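Long-range contact in ATP phosphoribosyltransferase regulatory subunit (Thermotoga maritima, PDB 1USY), which is probably required for the first step of histidine biosynthesis and may allow feedback regulation of ATP phosphoribosyltransferase activity by histidine: residues G130-Y135 and G236-I241. Residues are numbered along the deposited sequence; the frame is centred on the assembly and turned at random.
Sequences GHTGVY and GLIFTI
His131 has CG anti to the backbone N (chi1 -161°), and the imidazole beyond it lies against Gly236, while Leu237 holds CG between its backbone N and carbonyl carbon, with CB close to ND1 of that ring. Both sit on one face of the mixed, largely antiparallel sheet of the class II aminoacyl-tRNA synthetase-like fold, where the end of strand 125-131 meets the start of strand 237-243. Gly130 and Ile238 form an antiparallel hydrogen-bonded pair: Gly130 N gives to Ile238 O at 2.8 Å, and Ile238 N returns a straighter bond (168°) to Gly130 O at 2.9 Å. His131 and Leu237 follow as a non-hydrogen-bonded pair. Beyond it the pairing runs on past the strand ends, with Thr132 N reaching Gly236 O at 3.0 Å from above the carbonyl plane.

Helix 199-215 packs on this face, Val201 and Asp204 touching His131 while Asp204 and Ala208 touch Leu237. Ile238, on the opposite face, brings CD1 to 3.5 Å from Thr132 CB, just past the strand end, and Ile231 adjoins the threonine. Strand 248-257 flanks 237-243 on its other side, and Glu255 OE2 accepts a hydrogen bond from Leu237 N. Gly236 C lies over the centre of the imidazole and Leu237 N nearer its rim on the same face; Gly236 CA makes a CH-pi contact, 4.0 Å from the His131 ring centroid and 22° off the ring normal.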
loop_
_atom_site.group_PDB
_atom_site.type_symbol
_atom_site.label_atom_id
_atom_site.label_comp_id
_atom_site.label_asym_id
_atom_site.label_seq_id
_atom_site.Cartn_x
_atom_site.Cartn_y
_atom_site.Cartn_z
ATOM N N GLY B 130 6.626 40.409 -9.556
ATOM C CA GLY B 130 8.027 40.074 -9.472
ATOM C C GLY B 130 8.477 39.656 -10.858
ATOM O O GLY B 130 7.677 39.540 -11.790
ATOM N N HIS B 131 9.768 39.415 -10.985
ATOM C CA HIS B 131 10.299 38.942 -12.225
ATOM C C HIS B 131 11.536 38.156 -11.960
ATOM O O HIS B 131 12.448 38.588 -11.263
ATOM C CB HIS B 131 10.637 40.099 -13.132
ATOM C CG HIS B 131 10.773 39.720 -14.566
ATOM N ND1 HIS B 131 9.801 40.007 -15.495
ATOM C CD2 HIS B 131 11.769 39.098 -15.233
ATOM C CE1 HIS B 131 10.203 39.599 -16.688
ATOM N NE2 HIS B 131 11.387 39.028 -16.554
ATOM N N THR B 132 11.559 36.993 -12.559
ATOM C CA THR B 132 12.558 36.004 -12.277
ATOM C C THR B 132 13.867 36.344 -13.007
ATOM O O THR B 132 14.928 35.838 -12.653
ATOM C CB THR B 132 11.949 34.693 -12.733
ATOM O OG1 THR B 132 12.456 33.608 -11.964
ATOM C CG2 THR B 132 12.314 34.384 -14.136
ATOM N N GLY B 133 13.798 37.236 -14.004
ATOM C CA GLY B 133 14.957 37.611 -14.807
ATOM C C GLY B 133 15.928 38.549 -14.100
ATOM O O GLY B 133 16.918 38.966 -14.665
ATOM N N VAL B 134 15.657 38.857 -12.840
ATOM C CA VAL B 134 16.527 39.733 -12.061
ATOM C C VAL B 134 17.780 39.022 -11.493
ATOM O O VAL B 134 18.814 39.648 -11.273
ATOM C CB VAL B 134 15.715 40.464 -10.932
ATOM C CG1 VAL B 134 14.984 39.486 -10.035
ATOM C CG2 VAL B 134 16.608 41.332 -10.087
ATOM N N TYR B 135 17.688 37.718 -11.276
ATOM C CA TYR B 135 18.687 37.030 -10.466
ATOM C C TYR B 135 20.033 36.798 -11.139
ATOM O O TYR B 135 21.064 37.044 -10.516
ATOM C CB TYR B 135 18.104 35.742 -9.861
ATOM C CG TYR B 135 16.909 36.036 -9.003
ATOM C CD1 TYR B 135 15.682 35.416 -9.222
ATOM C CD2 TYR B 135 17.006 36.974 -7.981
ATOM C CE1 TYR B 135 14.553 35.726 -8.412
ATOM C CE2 TYR B 135 15.915 37.304 -7.181
ATOM C CZ TYR B 135 14.699 36.689 -7.403
ATOM O OH TYR B 135 13.668 37.040 -6.582
ATOM N N GLY B 236 10.220 34.486 -15.975
ATOM C CA GLY B 236 9.606 35.722 -16.430
ATOM C C GLY B 236 8.807 36.279 -15.287
ATOM O O GLY B 236 9.152 36.037 -14.121
ATOM N N LEU B 237 7.743 37.018 -15.581
ATOM C CA LEU B 237 7.058 37.651 -14.475
ATOM C C LEU B 237 6.196 36.758 -13.593
ATOM O O LEU B 237 5.599 35.801 -14.020
ATOM C CB LEU B 237 6.413 38.998 -14.818
ATOM C CG LEU B 237 5.393 39.133 -15.911
ATOM C CD1 LEU B 237 4.232 40.001 -15.380
ATOM C CD2 LEU B 237 6.033 39.742 -17.162
ATOM N N ILE B 238 6.165 37.122 -12.329
ATOM C CA ILE B 238 5.578 36.323 -11.289
ATOM C C ILE B 238 4.636 37.237 -10.498
ATOM O O ILE B 238 4.887 38.429 -10.356
ATOM C CB ILE B 238 6.765 35.784 -10.435
ATOM C CG1 ILE B 238 7.250 34.467 -11.044
ATOM C CG2 ILE B 238 6.447 35.677 -8.952
ATOM C CD1 ILE B 238 8.703 34.492 -11.391
ATOM N N PHE B 239 3.542 36.693 -10.002
ATOM C CA PHE B 239 2.639 37.502 -9.208
ATOM C C PHE B 239 2.076 36.703 -8.010
ATOM O O PHE B 239 1.865 35.497 -8.102
ATOM C CB PHE B 239 1.517 38.076 -10.079
ATOM C CG PHE B 239 0.453 37.062 -10.420
ATOM C CD1 PHE B 239 -0.655 36.891 -9.596
ATOM C CD2 PHE B 239 0.568 36.272 -11.533
ATOM C CE1 PHE B 239 -1.622 35.980 -9.897
ATOM C CE2 PHE B 239 -0.392 35.371 -11.825
ATOM C CZ PHE B 239 -1.497 35.226 -11.017
ATOM N N THR B 240 1.890 37.392 -6.886
ATOM C CA THR B 240 1.150 36.870 -5.751
ATOM C C THR B 240 0.044 37.860 -5.367
ATOM O O THR B 240 0.153 39.060 -5.651
ATOM C CB THR B 240 2.121 36.617 -4.586
ATOM O OG1 THR B 240 2.928 37.788 -4.373
ATOM C CG2 THR B 240 3.156 35.539 -4.979
ATOM N N ILE B 241 -1.049 37.376 -4.779
ATOM C CA ILE B 241 -2.146 38.292 -4.375
ATOM C C ILE B 241 -2.513 38.062 -2.921
ATOM O O ILE B 241 -2.691 36.893 -2.496
ATOM C CB ILE B 241 -3.401 38.158 -5.273
ATOM C CG1 ILE B 241 -3.071 38.347 -6.736
ATOM C CG2 ILE B 241 -4.401 39.231 -4.959
ATOM C CD1 ILE B 241 -4.329 38.431 -7.605
#